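Side-chain contact in beta-galactosidase/beta-glucuronidase (Faecalibacterium prausnitzii L2-6, PDB 6MVF), which binds flavin mononucleotide and, as a family 2 glycoside hydrolase of a gut bacterium, probably cleaves beta-glucuronides: residues A356-I361 and M375-E380. Sequence-based numbering, arbitrary orientation.
Sequences AEIPFI and MEEMKE. With FMN (flavin mononucleotide), chain G.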
# COMPACT_ATOMS: atom_id res chain seq x y z
N ALA A 356 23.19 -10.17 23.29
CA ALA A 356 22.78 -8.88 23.82
C ALA A 356 23.56 -8.57 25.10
O ALA A 356 23.84 -9.47 25.89
CB ALA A 356 21.27 -8.86 24.11
N GLU A 357 23.89 -7.29 25.30
CA GLU A 357 24.73 -6.91 26.43
C GLU A 357 24.35 -5.52 26.95
O GLU A 357 23.64 -4.75 26.31
CB GLU A 357 26.21 -6.95 26.06
CG GLU A 357 26.66 -5.88 25.13
CD GLU A 357 28.15 -5.95 24.80
OE1 GLU A 357 28.74 -7.05 24.91
OE2 GLU A 357 28.75 -4.92 24.45
N ILE A 358 24.86 -5.22 28.15
CA ILE A 358 24.71 -3.92 28.81
C ILE A 358 26.01 -3.15 28.60
O ILE A 358 27.04 -3.76 28.32
CB ILE A 358 24.41 -4.09 30.31
CG1 ILE A 358 25.52 -4.91 30.98
CG2 ILE A 358 23.04 -4.72 30.52
CD1 ILE A 358 25.27 -5.20 32.42
N PRO A 359 26.00 -1.80 28.71
CA PRO A 359 27.24 -1.02 28.50
C PRO A 359 28.15 -0.94 29.72
O PRO A 359 28.67 0.13 30.03
CB PRO A 359 26.72 0.37 28.11
CG PRO A 359 25.42 0.46 28.84
CD PRO A 359 24.83 -0.93 28.89
N PHE A 360 28.34 -2.06 30.41
CA PHE A 360 29.34 -2.19 31.48
C PHE A 360 30.72 -2.35 30.81
O PHE A 360 31.22 -3.45 30.59
CB PHE A 360 28.97 -3.38 32.35
CG PHE A 360 29.77 -3.50 33.61
CD1 PHE A 360 30.51 -2.42 34.09
CD2 PHE A 360 29.81 -4.72 34.30
CE1 PHE A 360 31.26 -2.55 35.25
CE2 PHE A 360 30.55 -4.86 35.46
CZ PHE A 360 31.28 -3.78 35.94
N ILE A 361 31.33 -1.22 30.47
CA ILE A 361 32.41 -1.20 29.48
C ILE A 361 33.65 -0.49 30.02
O ILE A 361 33.56 0.58 30.64
CB ILE A 361 31.93 -0.55 28.16
CG1 ILE A 361 33.00 -0.63 27.08
CG2 ILE A 361 31.47 0.87 28.39
CD1 ILE A 361 32.42 -0.72 25.67
N MET A 375 23.32 -3.24 37.77
CA MET A 375 22.29 -4.26 38.04
C MET A 375 20.95 -3.87 37.44
O MET A 375 20.26 -4.72 36.86
CB MET A 375 22.13 -4.51 39.55
CG MET A 375 23.40 -4.89 40.33
SD MET A 375 24.16 -6.44 39.82
CE MET A 375 23.06 -7.64 40.57
N GLU A 376 20.54 -2.61 37.58
CA GLU A 376 19.26 -2.18 37.02
C GLU A 376 19.25 -2.34 35.51
O GLU A 376 18.25 -2.80 34.92
CB GLU A 376 18.97 -0.74 37.39
CG GLU A 376 18.89 -0.46 38.86
CD GLU A 376 17.55 -0.77 39.45
OE1 GLU A 376 17.01 -1.87 39.20
OE2 GLU A 376 17.02 0.09 40.19
N GLU A 377 20.36 -1.96 34.86
CA GLU A 377 20.44 -2.03 33.40
C GLU A 377 20.37 -3.47 32.92
O GLU A 377 19.77 -3.75 31.87
CB GLU A 377 21.72 -1.36 32.91
CG GLU A 377 21.67 -0.98 31.45
CD GLU A 377 22.64 0.15 31.06
OE1 GLU A 377 23.74 0.25 31.64
OE2 GLU A 377 22.29 0.93 30.14
N MET A 378 20.94 -4.41 33.69
CA MET A 378 20.84 -5.80 33.29
C MET A 378 19.44 -6.35 33.55
O MET A 378 18.94 -7.18 32.76
CB MET A 378 21.88 -6.63 34.01
CG MET A 378 22.00 -8.03 33.47
SD MET A 378 22.84 -8.01 31.87
CE MET A 378 22.01 -9.38 31.12
N LYS A 379 18.80 -5.87 34.60
CA LYS A 379 17.42 -6.30 34.92
C LYS A 379 16.48 -5.80 33.82
O LYS A 379 15.59 -6.52 33.46
CB LYS A 379 17.03 -5.85 36.32
CG LYS A 379 15.98 -6.70 36.99
CD LYS A 379 15.74 -6.43 38.44
CE LYS A 379 14.46 -7.06 38.93
NZ LYS A 379 14.20 -6.79 40.36
N GLU A 380 16.69 -4.60 33.33
CA GLU A 380 15.85 -4.09 32.25
C GLU A 380 16.15 -4.80 30.94
O GLU A 380 15.25 -5.04 30.14
CB GLU A 380 16.05 -2.58 32.08
CG GLU A 380 15.56 -1.76 33.25
CD GLU A 380 15.89 -0.28 33.10
OE1 GLU A 380 17.00 0.05 32.61
OE2 GLU A 380 15.03 0.55 33.45
N1 FMN G . 6.74 -8.86 37.98
C2 FMN G . 5.79 -7.96 37.75
O2 FMN G . 5.09 -7.51 38.66
N3 FMN G . 5.54 -7.48 36.55
C4 FMN G . 6.19 -7.85 35.49
O4 FMN G . 5.95 -7.40 34.38
C4A FMN G . 7.21 -8.83 35.66
N5 FMN G . 7.87 -9.20 34.60
C5A FMN G . 8.83 -10.10 34.68
C6 FMN G . 9.50 -10.47 33.55
C7 FMN G . 10.48 -11.39 33.61
C7M FMN G . 11.20 -11.78 32.37
C8 FMN G . 10.83 -11.98 34.89
C8M FMN G . 11.93 -12.98 34.97
C9 FMN G . 10.15 -11.60 36.03
C9A FMN G . 9.15 -10.68 35.98
N10 FMN G . 8.49 -10.28 37.13
C10 FMN G . 7.48 -9.34 36.99
C1' FMN G . 8.86 -10.95 38.37
C2' FMN G . 9.51 -10.24 39.53
O2' FMN G . 10.87 -10.32 39.20
C3' FMN G . 9.36 -10.98 40.84
O3' FMN G . 8.29 -11.89 40.75
C4' FMN G . 9.02 -10.10 42.02
O4' FMN G . 8.04 -9.18 41.57
C5' FMN G . 10.22 -9.39 42.65
O5' FMN G . 10.35 -8.06 42.16
P FMN G . 11.65 -7.18 42.33
O1P FMN G . 11.09 -5.82 42.41
O2P FMN G . 12.31 -7.69 43.58
O3P FMN G . 12.55 -7.37 41.16
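In a beta-alpha-beta unit of the TIM barrel, Ile358 and Pro359, just beyond strand 353-357, pack on Glu377 and Met378 of helix 368-385, which leads on to parallel strand 391-398. All four residues are buried. The backbones are nearest at Ile358 and Met378, whose CA atoms are 6.2 Å apart, and no hydrogen bond crosses the interface.

The two side chains of that pair cross at about a right angle. Ile358 brings both branches to the thioether: CG2 lies 3.6 Å from Met378 SD, and CD1 lies 3.8 Å from the same sulfur. Met378 places CG anti to its backbone N (chi1 -170°), then bends at chi2 (74°), which brings SD to the isoleucine. Trp394 of the next strand and Leu416 and Cys420 of helix 407-423 also touch Met378.

Pro359 and Glu377 approach from opposite directions. Pro359 CD is 3.2 Å from Glu377 OE1 and 3.4 Å from Glu377 OE2, and sits over the carboxylate face, about 3.0 Å from its plane. Pro359 CG, farther out on the oxygen side, is 3.3 Å from Glu377 OE1. OE1 also accepts a weak hydrogen bond from His373 NE2, one helical turn earlier. An alanine in place of Glu377 would probably uncover the proline ring on this side and leave His373 without that acceptor.

The CB of Lys379 leaves the helix on the side facing away from 356-361, so helix 368-385 packs on the residues after strand 353-357 with one face and reaches the FMN phosphate from another. Tyr177 OH and Asp174 OD2 hydrogen-bond the cofactor. At 1.9 Å, Lys379 NZ and FMN O3P are too close for a hydrogen bond and too far apart for an ordinary N-O bond, so the modelled link is doubtful and its type stays open.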